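Local coordinates for prolyl 4-hydroxylase (Paramecium bursaria Chlorella virus 1, PDB 5C5T), which probably hydroxylates proline residues of collagen-like proteins, as a 2-oxoglutarate-dependent, non-haem iron dioxygenase of the kind that uses ascorbate, at residues 43-47 with 48-52; 142-146 with 147-151. All blocks are in the same frame, centred on the assembly; numbering follows the deposited sequence.

Contact 1 (43-47 with 48-52); sequences GFLSD and IECDV
Ser46 and Glu49 trade side-chain-to-backbone hydrogen bonds at the start of helix 47-59, forming a capping box. Ser46, the N-cap, carries OG between its own N and carbonyl carbon (chi1 75°), which turns the hydroxyl forward to accept; Glu49 N and Ser46 OG are 3.1 Å apart. The return bond is shorter, from Ser46 N to Glu49 OE1 at 2.8 Å, and meets the carboxylate from above its plane. Glu49 reaches it with CG beside its backbone N (chi1 -74°) and an extended chain beyond, a span suited to glutamate. OE2 is held by a salt bridge to Lys100 of helix 96-109.

Leu45 crosses Glu49 at about a right angle, its CD2 3.6 Å from Glu49 OE1. Its CB also meets Cys50 SG at 3.8 Å, and the leucine is buried against helix 96-109 and strand 153-162, as suits an apolar side chain. The first helical bond is Cys50 N to Ser46 O at 3.0 Å. At the cap itself, Ser46 OG supplies an acceptor to Glu49 N, which has no helical carbonyl before it, while Glu49 OE1 takes up Ser46 N; the carboxylate, though its charge is shared with Lys100, probably suits the positive end of the helix dipole.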
ATOM      1  N   GLY A  43      14.087  -4.137  -1.396  1.00 16.61           N
ATOM      2  CA  GLY A  43      14.194  -5.577  -1.455  1.00 18.67           C
ATOM      3  C   GLY A  43      13.258  -6.355  -0.570  1.00 17.82           C
ATOM      4  O   GLY A  43      13.543  -7.497  -0.201  1.00 21.90           O
ATOM      5  N   PHE A  44      12.110  -5.750  -0.258  1.00 12.54           N
ATOM      6  CA  PHE A  44      11.077  -6.427   0.514  1.00 15.20           C
ATOM      7  C   PHE A  44      10.658  -7.720  -0.193  1.00 12.02           C
ATOM      8  O   PHE A  44      10.514  -8.736   0.477  1.00 15.05           O
ATOM      9  CB  PHE A  44       9.884  -5.493   0.712  1.00 14.10           C
ATOM     10  CG  PHE A  44       8.819  -6.013   1.634  1.00 11.54           C
ATOM     11  CD1 PHE A  44       8.971  -5.915   3.026  1.00 17.60           C
ATOM     12  CD2 PHE A  44       7.674  -6.627   1.143  1.00 12.29           C
ATOM     13  CE1 PHE A  44       7.962  -6.382   3.883  1.00 16.07           C
ATOM     14  CE2 PHE A  44       6.689  -7.104   1.988  1.00 14.56           C
ATOM     15  CZ  PHE A  44       6.835  -6.994   3.364  1.00 17.28           C
ATOM     16  N   LEU A  45      10.447  -7.663  -1.513  1.00 13.62           N
ATOM     17  CA  LEU A  45      10.333  -8.888  -2.345  1.00 15.81           C
ATOM     18  C   LEU A  45      11.470  -8.974  -3.303  1.00 13.70           C
ATOM     19  O   LEU A  45      11.941  -7.932  -3.758  1.00 14.41           O
ATOM     20  CB  LEU A  45       9.030  -8.918  -3.152  1.00 12.71           C
ATOM     21  CG  LEU A  45       7.713  -9.060  -2.383  1.00 15.19           C
ATOM     22  CD1 LEU A  45       6.508  -9.078  -3.340  1.00 16.10           C
ATOM     23  CD2 LEU A  45       7.721 -10.297  -1.458  1.00 18.89           C
ATOM     24  N   SER A  46      11.891 -10.192  -3.683  1.00 13.69           N
ATOM     25  CA  SER A  46      12.845 -10.290  -4.787  1.00 14.28           C
ATOM     26  C   SER A  46      12.208  -9.930  -6.128  1.00 15.43           C
ATOM     27  O   SER A  46      10.976  -9.921  -6.283  1.00 14.36           O
ATOM     28  CB  SER A  46      13.432 -11.676  -4.883  1.00 15.18           C
ATOM     29  OG  SER A  46      12.468 -12.569  -5.433  1.00 17.83           O
ATOM     30  N   ASP A  47      13.049  -9.649  -7.100  1.00 15.62           N
ATOM     31  CA  ASP A  47      12.565  -9.346  -8.442  1.00 17.25           C
ATOM     32  C   ASP A  47      11.748 -10.537  -9.008  1.00 15.11           C
ATOM     33  O   ASP A  47      10.681 -10.337  -9.590  1.00 14.25           O
ATOM     34  CB  ASP A  47      13.713  -9.003  -9.400  1.00 24.53           C
ATOM     35  CG  ASP A  47      14.304  -7.598  -9.177  1.00 24.69           C
ATOM     36  OD1 ASP A  47      13.946  -6.900  -8.210  1.00 20.25           O
ATOM     37  OD2 ASP A  47      15.142  -7.171 -10.004  1.00 25.86           O
ATOM     38  N   ILE A  48      12.207 -11.763  -8.835  1.00 16.06           N
ATOM     39  CA  ILE A  48      11.466 -12.857  -9.477  1.00 15.87           C
ATOM     40  C   ILE A  48      10.137 -13.090  -8.707  1.00 16.04           C
ATOM     41  O   ILE A  48       9.137 -13.405  -9.362  1.00 16.24           O
ATOM     42  CB  ILE A  48      12.307 -14.122  -9.648  1.00 28.40           C
ATOM     43  CG1 ILE A  48      12.463 -14.859  -8.351  1.00 28.19           C
ATOM     44  CG2 ILE A  48      13.647 -13.799 -10.282  1.00 29.69           C
ATOM     45  CD1 ILE A  48      11.440 -15.935  -8.251  1.00 29.86           C
ATOM     46  N   GLU A  49      10.091 -12.868  -7.386  1.00 16.95           N
ATOM     47  CA  GLU A  49       8.829 -12.908  -6.617  1.00 14.85           C
ATOM     48  C   GLU A  49       7.827 -11.870  -7.130  1.00 13.14           C
ATOM     49  O   GLU A  49       6.637 -12.191  -7.286  1.00 13.28           O
ATOM     50  CB  GLU A  49       9.082 -12.684  -5.121  1.00 14.69           C
ATOM     51  CG  GLU A  49       9.706 -13.885  -4.412  1.00 15.93           C
ATOM     52  CD  GLU A  49      10.242 -13.564  -3.044  1.00 23.20           C
ATOM     53  OE1 GLU A  49      10.413 -12.366  -2.698  1.00 20.14           O
ATOM     54  OE2 GLU A  49      10.505 -14.530  -2.294  1.00 30.12           O
ATOM     55  N   CYS A  50       8.273 -10.628  -7.407  1.00 10.75           N
ATOM     56  CA  CYS A  50       7.386  -9.655  -8.035  1.00  9.90           C
ATOM     57  C   CYS A  50       6.820 -10.134  -9.372  1.00 11.77           C
ATOM     58  O   CYS A  50       5.626  -9.984  -9.650  1.00 14.30           O
ATOM     59  CB  CYS A  50       8.107  -8.316  -8.194  1.00  9.85           C
ATOM     60  SG  CYS A  50       8.609  -7.473  -6.669  1.00 13.04           S
ATOM     61  N   ASP A  51       7.661 -10.755 -10.195  1.00 13.18           N
ATOM     62  CA  ASP A  51       7.205 -11.182 -11.508  1.00 11.69           C
ATOM     63  C   ASP A  51       6.201 -12.327 -11.395  1.00 11.37           C
ATOM     64  O   ASP A  51       5.227 -12.354 -12.146  1.00 13.95           O
ATOM     65  CB  ASP A  51       8.384 -11.619 -12.379  1.00 11.21           C
ATOM     66  CG  ASP A  51       9.272 -10.451 -12.816  1.00 22.61           C
ATOM     67  OD1 ASP A  51       8.856  -9.256 -12.819  1.00 25.79           O
ATOM     68  OD2 ASP A  51      10.414 -10.769 -13.198  1.00 27.35           O
ATOM     69  N   VAL A  52       6.425 -13.238 -10.460  1.00 15.67           N
ATOM     70  CA  VAL A  52       5.519 -14.355 -10.260  1.00 16.80           C
ATOM     71  C   VAL A  52       4.140 -13.786  -9.852  1.00 13.84           C
ATOM     72  O   VAL A  52       3.100 -14.235 -10.323  1.00 15.65           O
ATOM     73  CB  VAL A  52       6.099 -15.329  -9.218  1.00 23.74           C
ATOM     74  CG1 VAL A  52       5.071 -16.328  -8.740  1.00 27.04           C
ATOM     75  CG2 VAL A  52       7.323 -16.045  -9.820  1.00 29.63           C
TER

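Contact 2 (142-146 with 147-151); sequences DDCDD and ACPKD
Cys144 holds SG between its backbone N and carbonyl carbon (chi1 60°), whereas Cys148 turns its sulfur anti to the carbonyl carbon (chi1 -72°), and these two settings bring the sulfurs together across a tight loop. The SG atoms of Cys144 and Cys148 are 2.1 Å apart, a covalent disulfide whose torsion about the S-S bond, 94°, is close to the relaxed right angle. Only three residues intervene, and the CA atoms of Cys144 and Cys148 lie 5.0 Å apart. Cysteine suits both places because it alone can make this covalent link, which closes the loop where no direct hydrogen bond joins 142-146 to 147-151.

Pro149 packs against the flank of this link. Its CD lies 4.1 Å from Cys144 SG, while CG of the same ring meets CB of Asp142 at 4.0 Å, so the ring rests loosely against both the sulfur and the aspartate methylene and, as proline, restricts rotation about its own N-CA bond just after Cys148. A water bridges the turn. Its oxygen accepts from Cys148 N at 2.8 Å and donates a weak bond to Asp145 O.

Outside the loop, Asp145 OD1 forms a salt bridge with Lys200, and Arg199 donates to the carbonyls of Cys148 and Pro149. The whole is a small disulfide-closed surface loop between strands 134-138 and 153-162 of the 2-oxoglutarate oxygenase fold. It follows soon after the metal ligands His138 and Asp140, with the side chain of Asp142 about 12 Å from the zinc.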
ATOM      1  N   ASP A 142     -11.448   5.787   6.737  1.00 16.50           N
ATOM      2  CA  ASP A 142     -12.612   6.624   6.888  1.00 17.86           C
ATOM      3  C   ASP A 142     -12.370   7.860   7.771  1.00 16.93           C
ATOM      4  O   ASP A 142     -11.976   7.746   8.948  1.00 20.74           O
ATOM      5  CB  ASP A 142     -13.729   5.767   7.479  1.00 19.99           C
ATOM      6  CG  ASP A 142     -14.603   5.130   6.430  1.00 36.80           C
ATOM      7  OD1 ASP A 142     -14.080   4.626   5.409  1.00 45.30           O
ATOM      8  OD2 ASP A 142     -15.836   5.147   6.656  1.00 43.38           O
ATOM      9  N   ASP A 143     -12.603   9.061   7.237  1.00 17.56           N
ATOM     10  CA  ASP A 143     -12.463  10.245   8.068  1.00 16.39           C
ATOM     11  C   ASP A 143     -13.595  10.325   9.105  1.00 20.59           C
ATOM     12  O   ASP A 143     -14.775  10.438   8.772  1.00 23.40           O
ATOM     13  CB  ASP A 143     -12.420  11.526   7.215  1.00 22.97           C
ATOM     14  CG  ASP A 143     -11.977  12.755   8.000  1.00 26.78           C
ATOM     15  OD1 ASP A 143     -11.536  12.633   9.164  1.00 26.90           O
ATOM     16  OD2 ASP A 143     -12.055  13.870   7.437  1.00 33.86           O
ATOM     17  N   CYS A 144     -13.212  10.250  10.366  1.00 20.16           N
ATOM     18  CA  CYS A 144     -14.168  10.058  11.455  1.00 19.94           C
ATOM     19  C   CYS A 144     -13.712  10.767  12.726  1.00 19.85           C
ATOM     20  O   CYS A 144     -12.534  11.074  12.910  1.00 22.02           O
ATOM     21  CB  CYS A 144     -14.370   8.572  11.755  1.00 17.26           C
ATOM     22  SG  CYS A 144     -12.805   7.739  12.258  1.00 20.06           S
ATOM     23  N   ASP A 145     -14.666  11.038  13.609  1.00 21.11           N
ATOM     24  CA  ASP A 145     -14.362  11.620  14.898  1.00 23.05           C
ATOM     25  C   ASP A 145     -15.079  10.811  15.978  1.00 27.72           C
ATOM     26  O   ASP A 145     -14.457  10.098  16.771  1.00 25.37           O
ATOM     27  CB  ASP A 145     -14.775  13.088  14.936  1.00 33.67           C
ATOM     28  CG  ASP A 145     -14.442  13.755  16.260  1.00 37.18           C
ATOM     29  OD1 ASP A 145     -13.574  13.249  16.999  1.00 43.20           O
ATOM     30  OD2 ASP A 145     -15.048  14.802  16.564  1.00 41.87           O
ATOM     31  N   ASP A 146     -16.400  10.892  16.003  1.00 25.42           N
ATOM     32  CA  ASP A 146     -17.124  10.241  17.076  1.00 28.29           C
ATOM     33  C   ASP A 146     -17.771   8.918  16.686  1.00 30.40           C
ATOM     34  O   ASP A 146     -18.379   8.252  17.525  1.00 31.82           O
ATOM     35  CB  ASP A 146     -18.162  11.199  17.608  1.00 32.05           C
ATOM     36  CG  ASP A 146     -17.540  12.283  18.452  1.00 41.58           C
ATOM     37  OD1 ASP A 146     -16.782  11.927  19.393  1.00 39.98           O
ATOM     38  OD2 ASP A 146     -17.788  13.477  18.161  1.00 49.01           O
ATOM     39  N   ALA A 147     -17.638   8.538  15.426  1.00 24.33           N
ATOM     40  CA  ALA A 147     -18.226   7.294  14.942  1.00 27.23           C
ATOM     41  C   ALA A 147     -17.242   6.511  14.067  1.00 21.67           C
ATOM     42  O   ALA A 147     -17.556   6.119  12.934  1.00 23.76           O
ATOM     43  CB  ALA A 147     -19.503   7.589  14.157  1.00 34.33           C
ATOM     44  N   CYS A 148     -16.031   6.319  14.579  1.00 21.99           N
ATOM     45  CA  CYS A 148     -14.997   5.674  13.770  1.00 20.47           C
ATOM     46  C   CYS A 148     -15.349   4.194  13.615  1.00 25.17           C
ATOM     47  O   CYS A 148     -15.734   3.532  14.595  1.00 24.50           O
ATOM     48  CB  CYS A 148     -13.599   5.857  14.399  1.00 15.27           C
ATOM     49  SG  CYS A 148     -12.928   7.495  14.291  1.00 22.11           S
ATOM     50  N   PRO A 149     -15.227   3.657  12.394  1.00 23.23           N
ATOM     51  CA  PRO A 149     -15.611   2.249  12.200  1.00 21.74           C
ATOM     52  C   PRO A 149     -14.759   1.295  13.037  1.00 24.73           C
ATOM     53  O   PRO A 149     -13.578   1.556  13.290  1.00 21.46           O
ATOM     54  CB  PRO A 149     -15.390   2.021  10.702  1.00 26.75           C
ATOM     55  CG  PRO A 149     -14.413   3.017  10.306  1.00 26.70           C
ATOM     56  CD  PRO A 149     -14.680   4.237  11.159  1.00 23.00           C
ATOM     57  N   LYS A 150     -15.343   0.180  13.457  1.00 25.50           N
ATOM     58  CA  LYS A 150     -14.636  -0.699  14.350  1.00 22.21           C
ATOM     59  C   LYS A 150     -13.535  -1.445  13.582  1.00 20.90           C
ATOM     60  O   LYS A 150     -12.576  -1.905  14.191  1.00 24.69           O
ATOM     61  CB  LYS A 150     -15.609  -1.666  15.026  1.00 24.46           C
ATOM     62  CG  LYS A 150     -16.612  -0.983  15.923  1.00 31.83           C
ATOM     63  CD  LYS A 150     -16.038  -0.661  17.295  1.00 39.99           C
ATOM     64  CE  LYS A 150     -17.147  -0.164  18.238  1.00 43.40           C
ATOM     65  NZ  LYS A 150     -17.581   1.249  17.918  1.00 49.89           N
ATOM     66  N   ASP A 151     -13.647  -1.531  12.260  1.00 20.01           N
ATOM     67  CA  ASP A 151     -12.664  -2.239  11.452  1.00 22.83           C
ATOM     68  C   ASP A 151     -11.866  -1.254  10.586  1.00 19.92           C
ATOM     69  O   ASP A 151     -11.434  -1.582   9.455  1.00 18.73           O
ATOM     70  CB  ASP A 151     -13.343  -3.248  10.567  1.00 23.35           C
ATOM     71  CG  ASP A 151     -14.346  -2.608   9.607  1.00 27.35           C
ATOM     72  OD1 ASP A 151     -14.700  -1.426   9.815  1.00 29.36           O
ATOM     73  OD2 ASP A 151     -14.776  -3.291   8.649  1.00 38.89           O
TER
HETATM   74  O   HOH W   1     -15.123   6.799  17.211  1.00 31.62           O

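The two contacts come in series along the chain and lie on opposite sides of its centre, their own centres 35 Å apart and their nearest atoms about 20 Å. Contact 1 joins the loop after strand 38-41 to helix 47-59, against helix 96-109 and strand 153-162. Contact 2 pinches off part of the loop that leads from strand 134-138, in the five-stranded sheet, into strand 153-162 of the six-stranded one. Strand 153-162 is the element they share: Phe44 and Leu45 pack on it in contact 1, and the chain of contact 2 leads into it. Both are local, one a hydrogen-bonded helix start and the other a covalent loop closure, and they flank the 2-oxoglutarate pocket at a distance without lining it.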